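Local coordinates for outer membrane protein SusF (Bacteroides thetaiotaomicron, PDB 4FE9), which binds starch at the cell surface through its carbohydrate-binding modules before the glycan is transported into the periplasm for degradation, at residues 210-219 / 225-236; 160-168 / 200-208. One frame throughout, in Å; residues are numbered along the deposited sequence.

Interaction 1: residues 210-219 / 225-236. With GLC (alpha-D-glucopyranose), chain B.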
loop_
_atom_site.group_PDB
_atom_site.type_symbol
_atom_site.label_atom_id
_atom_site.label_comp_id
_atom_site.label_asym_id
_atom_site.label_seq_id
_atom_site.Cartn_x
_atom_site.Cartn_y
_atom_site.Cartn_z
ATOM N N ALA A 210 -12.058 -24.385 -9.065
ATOM C CA ALA A 210 -11.983 -22.924 -8.984
ATOM C C ALA A 210 -11.577 -22.402 -7.630
ATOM O O ALA A 210 -12.100 -22.844 -6.604
ATOM C CB ALA A 210 -13.321 -22.305 -9.374
ATOM N N LEU A 211 -10.835 -21.307 -7.639
ATOM C CA LEU A 211 -10.781 -20.431 -6.514
ATOM C C LEU A 211 -11.572 -19.171 -6.825
ATOM O O LEU A 211 -11.444 -18.596 -7.915
ATOM C CB LEU A 211 -9.338 -20.057 -6.199
ATOM C CG LEU A 211 -8.389 -21.274 -6.069
ATOM C CD1 LEU A 211 -6.980 -20.801 -6.035
ATOM C CD2 LEU A 211 -8.719 -22.072 -4.782
ATOM N N GLY A 212 -12.305 -18.672 -5.844
ATOM C CA GLY A 212 -13.178 -17.504 -6.092
ATOM C C GLY A 212 -13.645 -16.870 -4.836
ATOM O O GLY A 212 -12.880 -16.718 -3.899
ATOM N N SER A 213 -14.855 -16.344 -4.847
ATOM C CA SER A 213 -15.370 -15.721 -3.629
ATOM C C SER A 213 -16.486 -16.555 -3.036
ATOM O O SER A 213 -16.988 -17.482 -3.680
ATOM C CB SER A 213 -15.845 -14.306 -3.886
ATOM O OG SER A 213 -16.834 -14.297 -4.893
ATOM N N SER A 214 -16.824 -16.266 -1.779
ATOM C CA SER A 214 -17.938 -16.924 -1.122
ATOM C C SER A 214 -19.253 -16.673 -1.856
ATOM O O SER A 214 -20.085 -17.552 -1.952
ATOM C CB SER A 214 -18.059 -16.429 0.304
ATOM O OG SER A 214 -17.675 -17.459 1.160
ATOM N N VAL A 215 -19.481 -15.420 -2.224
ATOM C CA VAL A 215 -20.701 -15.012 -2.908
ATOM C C VAL A 215 -20.443 -14.878 -4.416
ATOM O O VAL A 215 -19.486 -14.215 -4.827
ATOM C CB VAL A 215 -21.155 -13.626 -2.369
ATOM C CG1 VAL A 215 -22.294 -13.066 -3.210
ATOM C CG2 VAL A 215 -21.549 -13.745 -0.869
ATOM N N ASP A 216 -21.276 -15.517 -5.232
ATOM C CA ASP A 216 -21.178 -15.366 -6.689
ATOM C C ASP A 216 -21.451 -13.924 -7.115
ATOM O O ASP A 216 -22.425 -13.343 -6.714
ATOM C CB ASP A 216 -22.116 -16.349 -7.412
ATOM C CG ASP A 216 -21.791 -16.486 -8.908
ATOM O OD1 ASP A 216 -20.591 -16.446 -9.286
ATOM O OD2 ASP A 216 -22.740 -16.594 -9.718
ATOM N N GLY A 217 -20.468 -13.302 -7.739
ATOM C CA GLY A 217 -20.609 -11.948 -8.223
ATOM C C GLY A 217 -20.175 -10.918 -7.203
ATOM O O GLY A 217 -20.457 -9.740 -7.362
ATOM N N ASP A 218 -19.525 -11.367 -6.120
ATOM C CA ASP A 218 -18.974 -10.443 -5.093
ATOM C C ASP A 218 -18.351 -9.217 -5.761
ATOM O O ASP A 218 -17.454 -9.344 -6.601
ATOM C CB ASP A 218 -17.909 -11.165 -4.264
ATOM C CG ASP A 218 -17.324 -10.288 -3.142
ATOM O OD1 ASP A 218 -17.056 -10.826 -2.060
ATOM O OD2 ASP A 218 -16.969 -9.130 -3.406
ATOM N N ASP A 219 -18.749 -8.028 -5.326
ATOM C CA ASP A 219 -18.218 -6.813 -5.932
ATOM C C ASP A 219 -17.499 -5.949 -4.937
ATOM O O ASP A 219 -17.315 -4.771 -5.158
ATOM C CB ASP A 219 -19.307 -6.016 -6.700
ATOM C CG ASP A 219 -20.470 -5.568 -5.802
ATOM O OD1 ASP A 219 -20.395 -5.765 -4.564
ATOM O OD2 ASP A 219 -21.482 -5.042 -6.346
ATOM N N VAL A 225 -10.648 -15.452 -0.461
ATOM C CA VAL A 225 -10.817 -16.460 -1.497
ATOM C C VAL A 225 -11.414 -17.716 -0.931
ATOM O O VAL A 225 -10.919 -18.239 0.054
ATOM C CB VAL A 225 -9.456 -16.793 -2.127
ATOM C CG1 VAL A 225 -9.600 -17.923 -3.168
ATOM C CG2 VAL A 225 -8.863 -15.548 -2.737
ATOM N N SER A 226 -12.320 -18.326 -1.680
ATOM C CA SER A 226 -12.923 -19.561 -1.287
ATOM C C SER A 226 -12.494 -20.693 -2.236
ATOM O O SER A 226 -12.281 -20.456 -3.441
ATOM C CB SER A 226 -14.444 -19.415 -1.333
ATOM O OG SER A 226 -15.054 -20.685 -1.288
ATOM N N TRP A 227 -12.353 -21.899 -1.696
ATOM C CA TRP A 227 -12.024 -23.056 -2.496
ATOM C C TRP A 227 -13.099 -24.079 -2.445
ATOM O O TRP A 227 -12.885 -25.229 -2.811
ATOM C CB TRP A 227 -10.686 -23.687 -2.055
ATOM C CG TRP A 227 -10.602 -23.980 -0.573
ATOM C CD1 TRP A 227 -11.002 -25.124 0.068
ATOM C CD2 TRP A 227 -10.004 -23.157 0.412
ATOM N NE1 TRP A 227 -10.699 -25.043 1.405
ATOM C CE2 TRP A 227 -10.060 -23.858 1.637
ATOM C CE3 TRP A 227 -9.468 -21.858 0.399
ATOM C CZ2 TRP A 227 -9.589 -23.326 2.808
ATOM C CZ3 TRP A 227 -8.982 -21.355 1.544
ATOM C CH2 TRP A 227 -9.117 -22.059 2.771
ATOM N N THR A 228 -14.261 -23.691 -1.936
ATOM C CA THR A 228 -15.351 -24.638 -1.790
ATOM C C THR A 228 -16.630 -24.166 -2.470
ATOM O O THR A 228 -17.259 -23.231 -2.019
ATOM C CB THR A 228 -15.656 -24.949 -0.299
ATOM O OG1 THR A 228 -14.422 -25.133 0.424
ATOM C CG2 THR A 228 -16.492 -26.245 -0.207
ATOM N N ASN A 229 -16.959 -24.781 -3.591
ATOM C CA ASN A 229 -18.015 -24.270 -4.477
ATOM C C ASN A 229 -17.896 -22.782 -4.785
ATOM O O ASN A 229 -18.869 -22.051 -4.638
ATOM C CB ASN A 229 -19.392 -24.510 -3.851
ATOM C CG ASN A 229 -19.873 -25.922 -4.044
ATOM O OD1 ASN A 229 -19.845 -26.737 -3.105
ATOM N ND2 ASN A 229 -20.267 -26.253 -5.279
ATOM N N ALA A 230 -16.696 -22.327 -5.114
ATOM C CA ALA A 230 -16.411 -20.904 -5.199
ATOM C C ALA A 230 -17.295 -20.252 -6.254
ATOM O O ALA A 230 -17.559 -20.849 -7.294
ATOM C CB ALA A 230 -14.948 -20.662 -5.520
ATOM N N GLY A 231 -17.832 -19.082 -5.910
ATOM C CA GLY A 231 -18.451 -18.172 -6.864
ATOM C C GLY A 231 -17.441 -17.352 -7.640
ATOM O O GLY A 231 -16.299 -17.211 -7.220
ATOM N N ALA A 232 -17.929 -16.658 -8.670
ATOM C CA ALA A 232 -17.120 -15.714 -9.423
ATOM C C ALA A 232 -16.936 -14.386 -8.691
ATOM O O ALA A 232 -17.830 -13.916 -7.956
ATOM C CB ALA A 232 -17.712 -15.501 -10.820
ATOM N N ILE A 233 -15.727 -13.847 -8.770
ATOM C CA ILE A 233 -15.468 -12.536 -8.260
ATOM C C ILE A 233 -15.819 -11.522 -9.339
ATOM O O ILE A 233 -15.511 -11.730 -10.543
ATOM C CB ILE A 233 -14.001 -12.374 -7.880
ATOM C CG1 ILE A 233 -13.568 -13.446 -6.833
ATOM C CG2 ILE A 233 -13.722 -10.948 -7.418
ATOM C CD1 ILE A 233 -12.060 -13.613 -6.701
ATOM N N ASN A 234 -16.414 -10.402 -8.935
ATOM C CA ASN A 234 -16.633 -9.326 -9.883
ATOM C C ASN A 234 -15.590 -8.205 -9.757
ATOM O O ASN A 234 -15.257 -7.788 -8.665
ATOM C CB ASN A 234 -18.067 -8.763 -9.762
ATOM C CG ASN A 234 -18.408 -7.841 -10.897
ATOM O OD1 ASN A 234 -18.038 -6.686 -10.857
ATOM N ND2 ASN A 234 -18.758 -8.427 -12.022
ATOM N N THR A 235 -15.082 -7.705 -10.882
ATOM C CA THR A 235 -14.061 -6.644 -10.811
ATOM C C THR A 235 -14.578 -5.369 -10.169
ATOM O O THR A 235 -13.798 -4.601 -9.630
ATOM C CB THR A 235 -13.444 -6.303 -12.187
ATOM O OG1 THR A 235 -14.485 -5.900 -13.097
ATOM C CG2 THR A 235 -12.781 -7.482 -12.727
ATOM N N ALA A 236 -15.890 -5.125 -10.262
ATOM C CA ALA A 236 -16.487 -3.856 -9.768
ATOM C C ALA A 236 -16.006 -2.602 -10.521
ATOM O O ALA A 236 -16.764 -1.633 -10.674
ATOM C CB ALA A 236 -16.290 -3.685 -8.249
HETATM C C1 GLC B . -19.743 -16.780 -14.007
HETATM C C2 GLC B . -20.567 -16.353 -12.830
HETATM C C3 GLC B . -22.021 -16.188 -13.220
HETATM C C4 GLC B . -22.160 -15.346 -14.481
HETATM C C5 GLC B . -21.180 -15.432 -15.399
HETATM C C6 GLC B . -21.309 -14.598 -16.643
HETATM O O2 GLC B . -20.457 -17.356 -11.806
HETATM O O3 GLC B . -22.710 -15.614 -12.118
HETATM O O4 GLC B . -23.483 -15.274 -15.088
HETATM O O5 GLC B . -19.828 -15.807 -15.023
HETATM O O6 GLC B . -20.774 -13.307 -16.347
HETATM O O HOH W 1 -14.374 -24.279 -5.848
#
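With chi1 at -165°, Asp216 sets its CG opposite its own backbone N, and the carboxylate reaches both the Ala232 backbone and a glucose of the bound glycan. This is the binding edge of the first carbohydrate-binding module, a beta-sandwich domain, and Asp216 and Ala232 both belong to its glycan pocket. OD1 does two jobs: it accepts from Ala232 N on its anti lone pair at 2.7 Å, while O2 of the chain B glucose donates to the same oxygen. OD2 accepts from O3 of that sugar at 2.6 Å, so the carboxylate holds a neighbouring pair of hydroxyls while the Ala232 N-H helps hold it in place. A type II turn from Val215 to Asp218 carries the aspartate, and within it Gly217 N, next to the aspartate, donates to Ala232 O (2.7 Å).

Behind this, antiparallel hydrogen-bonded pairs join Gly212 to Ser226 and Ser213 to Gly231. Packing there is close: a CB on Gly212 would run into Gly231 O. Leu211 CB touches Val225 CG1, and a chi1 of -51° sends Leu211 CD2 onto Trp227 CB, each at 3.7 Å.

The turn's own bond, Asp218 N to Val215 O at 3.1 Å, is joined by one from Ser213 OG just ahead of it, 2.7 Å from Val215 O, the two donors arriving on opposite faces of the carbonyl plane.

Interaction 2: residues 160-168 / 200-208. With GLC (alpha-D-glucopyranose), chain C; GLC (alpha-D-glucopyranose), chain D; GLC (alpha-D-glucopyranose), chain B; EDO (1,2-ethanediol), chain G.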
loop_
_atom_site.group_PDB
_atom_site.type_symbol
_atom_site.label_atom_id
_atom_site.label_comp_id
_atom_site.label_asym_id
_atom_site.label_seq_id
_atom_site.Cartn_x
_atom_site.Cartn_y
_atom_site.Cartn_z
ATOM N N THR A 160 -11.722 -12.564 -20.581
ATOM C CA THR A 160 -10.869 -13.438 -21.342
ATOM C C THR A 160 -11.683 -14.330 -22.276
ATOM O O THR A 160 -11.168 -14.772 -23.287
ATOM C CB THR A 160 -9.966 -14.375 -20.416
ATOM O OG1 THR A 160 -10.795 -15.349 -19.736
ATOM C CG2 THR A 160 -9.172 -13.550 -19.389
ATOM N N GLY A 161 -12.856 -14.764 -21.812
ATOM C CA GLY A 161 -13.491 -15.970 -22.343
ATOM C C GLY A 161 -13.296 -17.150 -21.401
ATOM O O GLY A 161 -12.200 -17.384 -20.905
ATOM N N TRP A 162 -14.380 -17.846 -21.092
ATOM C CA TRP A 162 -14.327 -18.893 -20.102
ATOM C C TRP A 162 -13.784 -20.214 -20.704
ATOM O O TRP A 162 -14.486 -21.193 -20.763
ATOM C CB TRP A 162 -15.715 -19.091 -19.465
ATOM C CG TRP A 162 -16.203 -17.880 -18.694
ATOM C CD1 TRP A 162 -16.937 -16.831 -19.189
ATOM C CD2 TRP A 162 -15.997 -17.600 -17.295
ATOM N NE1 TRP A 162 -17.167 -15.900 -18.184
ATOM C CE2 TRP A 162 -16.636 -16.374 -17.009
ATOM C CE3 TRP A 162 -15.341 -18.275 -16.255
ATOM C CZ2 TRP A 162 -16.688 -15.837 -15.708
ATOM C CZ3 TRP A 162 -15.328 -17.694 -14.982
ATOM C CH2 TRP A 162 -15.986 -16.489 -14.723
ATOM N N ASP A 163 -12.497 -20.237 -21.088
ATOM C CA ASP A 163 -11.885 -21.487 -21.555
ATOM C C ASP A 163 -10.350 -21.558 -21.368
ATOM O O ASP A 163 -9.708 -20.577 -20.998
ATOM C CB ASP A 163 -12.269 -21.756 -22.992
ATOM C CG ASP A 163 -11.834 -20.636 -23.931
ATOM O OD1 ASP A 163 -10.618 -20.332 -23.996
ATOM O OD2 ASP A 163 -12.713 -20.018 -24.559
ATOM N N GLY A 164 -9.818 -22.764 -21.407
ATOM C CA GLY A 164 -8.413 -22.959 -21.102
ATOM C C GLY A 164 -7.506 -22.107 -21.975
ATOM O O GLY A 164 -6.559 -21.492 -21.473
ATOM N N ASN A 165 -7.790 -22.058 -23.283
ATOM C CA ASN A 165 -6.910 -21.323 -24.218
ATOM C C ASN A 165 -6.824 -19.851 -23.913
ATOM O O ASN A 165 -5.838 -19.226 -24.227
ATOM C CB ASN A 165 -7.335 -21.514 -25.693
ATOM C CG ASN A 165 -7.140 -22.945 -26.188
ATOM O OD1 ASN A 165 -6.244 -23.673 -25.720
ATOM N ND2 ASN A 165 -8.031 -23.383 -27.087
ATOM N N SER A 166 -7.887 -19.281 -23.342
ATOM C CA SER A 166 -7.920 -17.819 -23.070
ATOM C C SER A 166 -7.377 -17.443 -21.684
ATOM O O SER A 166 -7.287 -16.247 -21.353
ATOM C CB SER A 166 -9.336 -17.272 -23.219
ATOM O OG SER A 166 -9.941 -17.780 -24.392
ATOM N N ALA A 167 -7.114 -18.445 -20.847
ATOM C CA ALA A 167 -6.703 -18.175 -19.441
ATOM C C ALA A 167 -5.432 -17.341 -19.392
ATOM O O ALA A 167 -4.581 -17.498 -20.211
ATOM C CB ALA A 167 -6.522 -19.470 -18.679
ATOM N N GLN A 168 -5.404 -16.331 -18.545
ATOM C CA GLN A 168 -4.245 -15.472 -18.449
ATOM C C GLN A 168 -3.432 -15.751 -17.193
ATOM O O GLN A 168 -3.983 -15.773 -16.093
ATOM C CB GLN A 168 -4.675 -14.019 -18.482
ATOM C CG GLN A 168 -5.139 -13.577 -19.893
ATOM C CD GLN A 168 -5.568 -12.116 -19.935
ATOM O OE1 GLN A 168 -5.067 -11.295 -19.169
ATOM N NE2 GLN A 168 -6.437 -11.773 -20.898
ATOM N N ILE A 200 -6.237 -26.777 -15.372
ATOM C CA ILE A 200 -6.385 -26.348 -16.768
ATOM C C ILE A 200 -5.564 -27.241 -17.678
ATOM O O ILE A 200 -4.349 -27.327 -17.528
ATOM C CB ILE A 200 -5.931 -24.892 -16.939
ATOM C CG1 ILE A 200 -6.852 -23.962 -16.136
ATOM C CG2 ILE A 200 -5.952 -24.468 -18.453
ATOM C CD1 ILE A 200 -6.539 -22.536 -16.347
ATOM N N ASN A 201 -6.236 -28.007 -18.526
ATOM C CA ASN A 201 -5.544 -28.940 -19.423
ATOM C C ASN A 201 -5.930 -28.687 -20.882
ATOM O O ASN A 201 -7.065 -28.905 -21.256
ATOM C CB ASN A 201 -5.873 -30.381 -19.024
ATOM C CG ASN A 201 -5.363 -30.731 -17.609
ATOM O OD1 ASN A 201 -4.163 -30.781 -17.384
ATOM N ND2 ASN A 201 -6.269 -30.790 -16.646
ATOM N N GLY A 202 -5.024 -28.078 -21.650
ATOM C CA GLY A 202 -5.388 -27.552 -22.966
ATOM C C GLY A 202 -6.480 -26.498 -22.858
ATOM O O GLY A 202 -6.377 -25.577 -22.058
ATOM N N ASN A 203 -7.545 -26.651 -23.639
ATOM C CA ASN A 203 -8.662 -25.728 -23.558
ATOM C C ASN A 203 -9.606 -26.046 -22.395
ATOM O O ASN A 203 -10.543 -25.290 -22.137
ATOM C CB ASN A 203 -9.457 -25.709 -24.869
ATOM C CG ASN A 203 -10.331 -24.482 -24.991
ATOM O OD1 ASN A 203 -9.899 -23.372 -24.722
ATOM N ND2 ASN A 203 -11.588 -24.694 -25.313
ATOM N N ASP A 204 -9.436 -27.216 -21.785
ATOM C CA ASP A 204 -10.401 -27.686 -20.778
ATOM C C ASP A 204 -10.073 -27.143 -19.374
ATOM O O ASP A 204 -8.886 -27.065 -18.976
ATOM C CB ASP A 204 -10.454 -29.221 -20.759
ATOM C CG ASP A 204 -11.362 -29.781 -19.619
ATOM O OD1 ASP A 204 -12.599 -29.676 -19.743
ATOM O OD2 ASP A 204 -10.820 -30.325 -18.600
ATOM N N ILE A 205 -11.114 -26.724 -18.649
ATOM C CA ILE A 205 -10.973 -26.237 -17.284
ATOM C C ILE A 205 -11.833 -27.115 -16.368
ATOM O O ILE A 205 -12.980 -27.441 -16.706
ATOM C CB ILE A 205 -11.480 -24.799 -17.176
ATOM C CG1 ILE A 205 -10.704 -23.891 -18.120
ATOM C CG2 ILE A 205 -11.431 -24.302 -15.698
ATOM C CD1 ILE A 205 -11.157 -22.401 -18.097
ATOM N N ASP A 206 -11.239 -27.597 -15.276
ATOM C CA ASP A 206 -11.989 -28.357 -14.284
ATOM C C ASP A 206 -12.652 -27.376 -13.332
ATOM O O ASP A 206 -11.994 -26.773 -12.459
ATOM C CB ASP A 206 -11.060 -29.305 -13.518
ATOM C CG ASP A 206 -11.807 -30.196 -12.557
ATOM O OD1 ASP A 206 -12.995 -29.891 -12.222
ATOM O OD2 ASP A 206 -11.259 -31.263 -12.225
ATOM N N TRP A 207 -13.914 -27.083 -13.614
ATOM C CA TRP A 207 -14.648 -26.075 -12.855
ATOM C C TRP A 207 -14.715 -26.367 -11.369
ATOM O O TRP A 207 -14.893 -25.457 -10.584
ATOM C CB TRP A 207 -16.073 -25.916 -13.417
ATOM C CG TRP A 207 -16.059 -25.575 -14.887
ATOM C CD1 TRP A 207 -16.508 -26.352 -15.916
ATOM C CD2 TRP A 207 -15.495 -24.407 -15.475
ATOM N NE1 TRP A 207 -16.322 -25.697 -17.119
ATOM C CE2 TRP A 207 -15.710 -24.495 -16.871
ATOM C CE3 TRP A 207 -14.919 -23.237 -14.949
ATOM C CZ2 TRP A 207 -15.347 -23.467 -17.752
ATOM C CZ3 TRP A 207 -14.580 -22.214 -15.820
ATOM C CH2 TRP A 207 -14.746 -22.357 -17.210
ATOM N N THR A 208 -14.705 -27.651 -10.990
ATOM C CA THR A 208 -14.708 -27.989 -9.563
ATOM C C THR A 208 -13.437 -27.493 -8.837
ATOM O O THR A 208 -13.387 -27.484 -7.623
ATOM C CB THR A 208 -14.884 -29.502 -9.305
ATOM O OG1 THR A 208 -13.715 -30.196 -9.758
ATOM C CG2 THR A 208 -16.111 -30.046 -10.022
HETATM C C1 GLC C . -18.203 -21.547 -15.423
HETATM C C2 GLC C . -17.803 -20.856 -14.126
HETATM C C3 GLC C . -18.901 -19.878 -13.702
HETATM C C4 GLC C . -19.135 -18.877 -14.815
HETATM C C5 GLC C . -19.435 -19.600 -16.124
HETATM C C6 GLC C . -19.474 -18.578 -17.247
HETATM O O2 GLC C . -17.672 -21.839 -13.090
HETATM O O3 GLC C . -18.464 -19.202 -12.534
HETATM O O4 GLC C . -20.208 -18.010 -14.490
HETATM O O5 GLC C . -18.380 -20.559 -16.450
HETATM O O6 GLC C . -19.907 -19.223 -18.420
HETATM C C1 GLC D . -21.118 -25.985 -15.709
HETATM C C2 GLC D . -20.313 -25.762 -14.432
HETATM C C3 GLC D . -20.108 -24.286 -14.244
HETATM C C4 GLC D . -19.443 -23.642 -15.454
HETATM C C5 GLC D . -20.151 -24.022 -16.744
HETATM C C6 GLC D . -19.279 -23.626 -17.946
HETATM O O2 GLC D . -21.063 -26.240 -13.313
HETATM O O3 GLC D . -19.286 -24.042 -13.122
HETATM O O4 GLC D . -19.444 -22.208 -15.215
HETATM O O5 GLC D . -20.351 -25.455 -16.807
HETATM O O6 GLC D . -20.107 -23.489 -19.098
HETATM C C1 GLC B . -19.743 -16.780 -14.007
HETATM C C2 GLC B . -20.567 -16.353 -12.830
HETATM C C3 GLC B . -22.021 -16.188 -13.220
HETATM C C4 GLC B . -22.160 -15.346 -14.481
HETATM C C5 GLC B . -21.180 -15.432 -15.399
HETATM C C6 GLC B . -21.309 -14.598 -16.643
HETATM O O2 GLC B . -20.457 -17.356 -11.806
HETATM O O3 GLC B . -22.710 -15.614 -12.118
HETATM O O4 GLC B . -23.483 -15.274 -15.088
HETATM O O5 GLC B . -19.828 -15.807 -15.023
HETATM O O6 GLC B . -20.774 -13.307 -16.347
HETATM C C1 EDO G . -14.071 -25.456 -20.342
HETATM O O1 EDO G . -13.584 -26.731 -19.866
HETATM C C2 EDO G . -13.211 -24.931 -21.480
HETATM O O2 EDO G . -13.667 -25.430 -22.749
#
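The side chains of Trp162 and Trp207 cross at about a right angle, with Trp162 CE3 4.0 Å from Trp207 CZ3, and together form the aromatic platform of the first starch-binding module. Each indole offers a face to the glycan. C6 of the chain C glucose sits over Trp162, displaced toward the rim of the ring, and O5 of the chain B glucose comes to 3.2 Å from Trp162 CZ2. Trp207 takes C1 of the chain C glucose and C4 of the chain D glucose over one face; Ile205 CG2 packs on the opposite face, 3.7 Å from the ring plane and displaced toward its rim. In its own plane, the edge of Trp207 meets the backbone O of Trp162 at CH2, 3.7 Å away.

Trp162 is steered by a chi1 of -64°, which puts CG opposite the carbonyl carbon, and its NE1 donates to Asp158. Replacing the indole with an alanine would probably leave C6 of the chain C glucose without a surface beneath it and Asp158 without the NE1 donor.

Farther out, the loop carrying Trp162 is fastened to the hairpin that leads to Trp207, whose tip is a type II' turn from Asn201 to Asp204. Ile205 CD1 lies 3.5 Å from Asp163 C, and Ala167 CB touches Ile200 CD1. Asp163 OD1 accepts from both OG and N of Ser166, bracing the loop from inside. At the tip, Asn203 reaches across to the loop, where its OD1 receives Asn165 N in the amide plane, on a lone pair, at 2.9 Å and an N-H...O angle of 165°.

How the interactions relate
Both contacts belong to the first carbohydrate-binding module, with centres about 17 Å apart. Interaction 2 comes first along the chain: it joins the loop between strands 153-157 and 168-172 to the small hairpin 200-205. The chain then runs directly from 200-208 into 210-219, where interaction 1 begins, and returns through strand 222-224 to 225-236 and strand 233-234. Strands 153-157, 168-172, 222-224 and 233-234 all belong to the module's antiparallel sheet. The segments of the two contacts otherwise do not touch; the glycan spans them. The chain B glucose is common to both, gripped through its hydroxyls at interaction 1 and lying by an indole at interaction 2, so one continuous site combines polar clamp and aromatic platform.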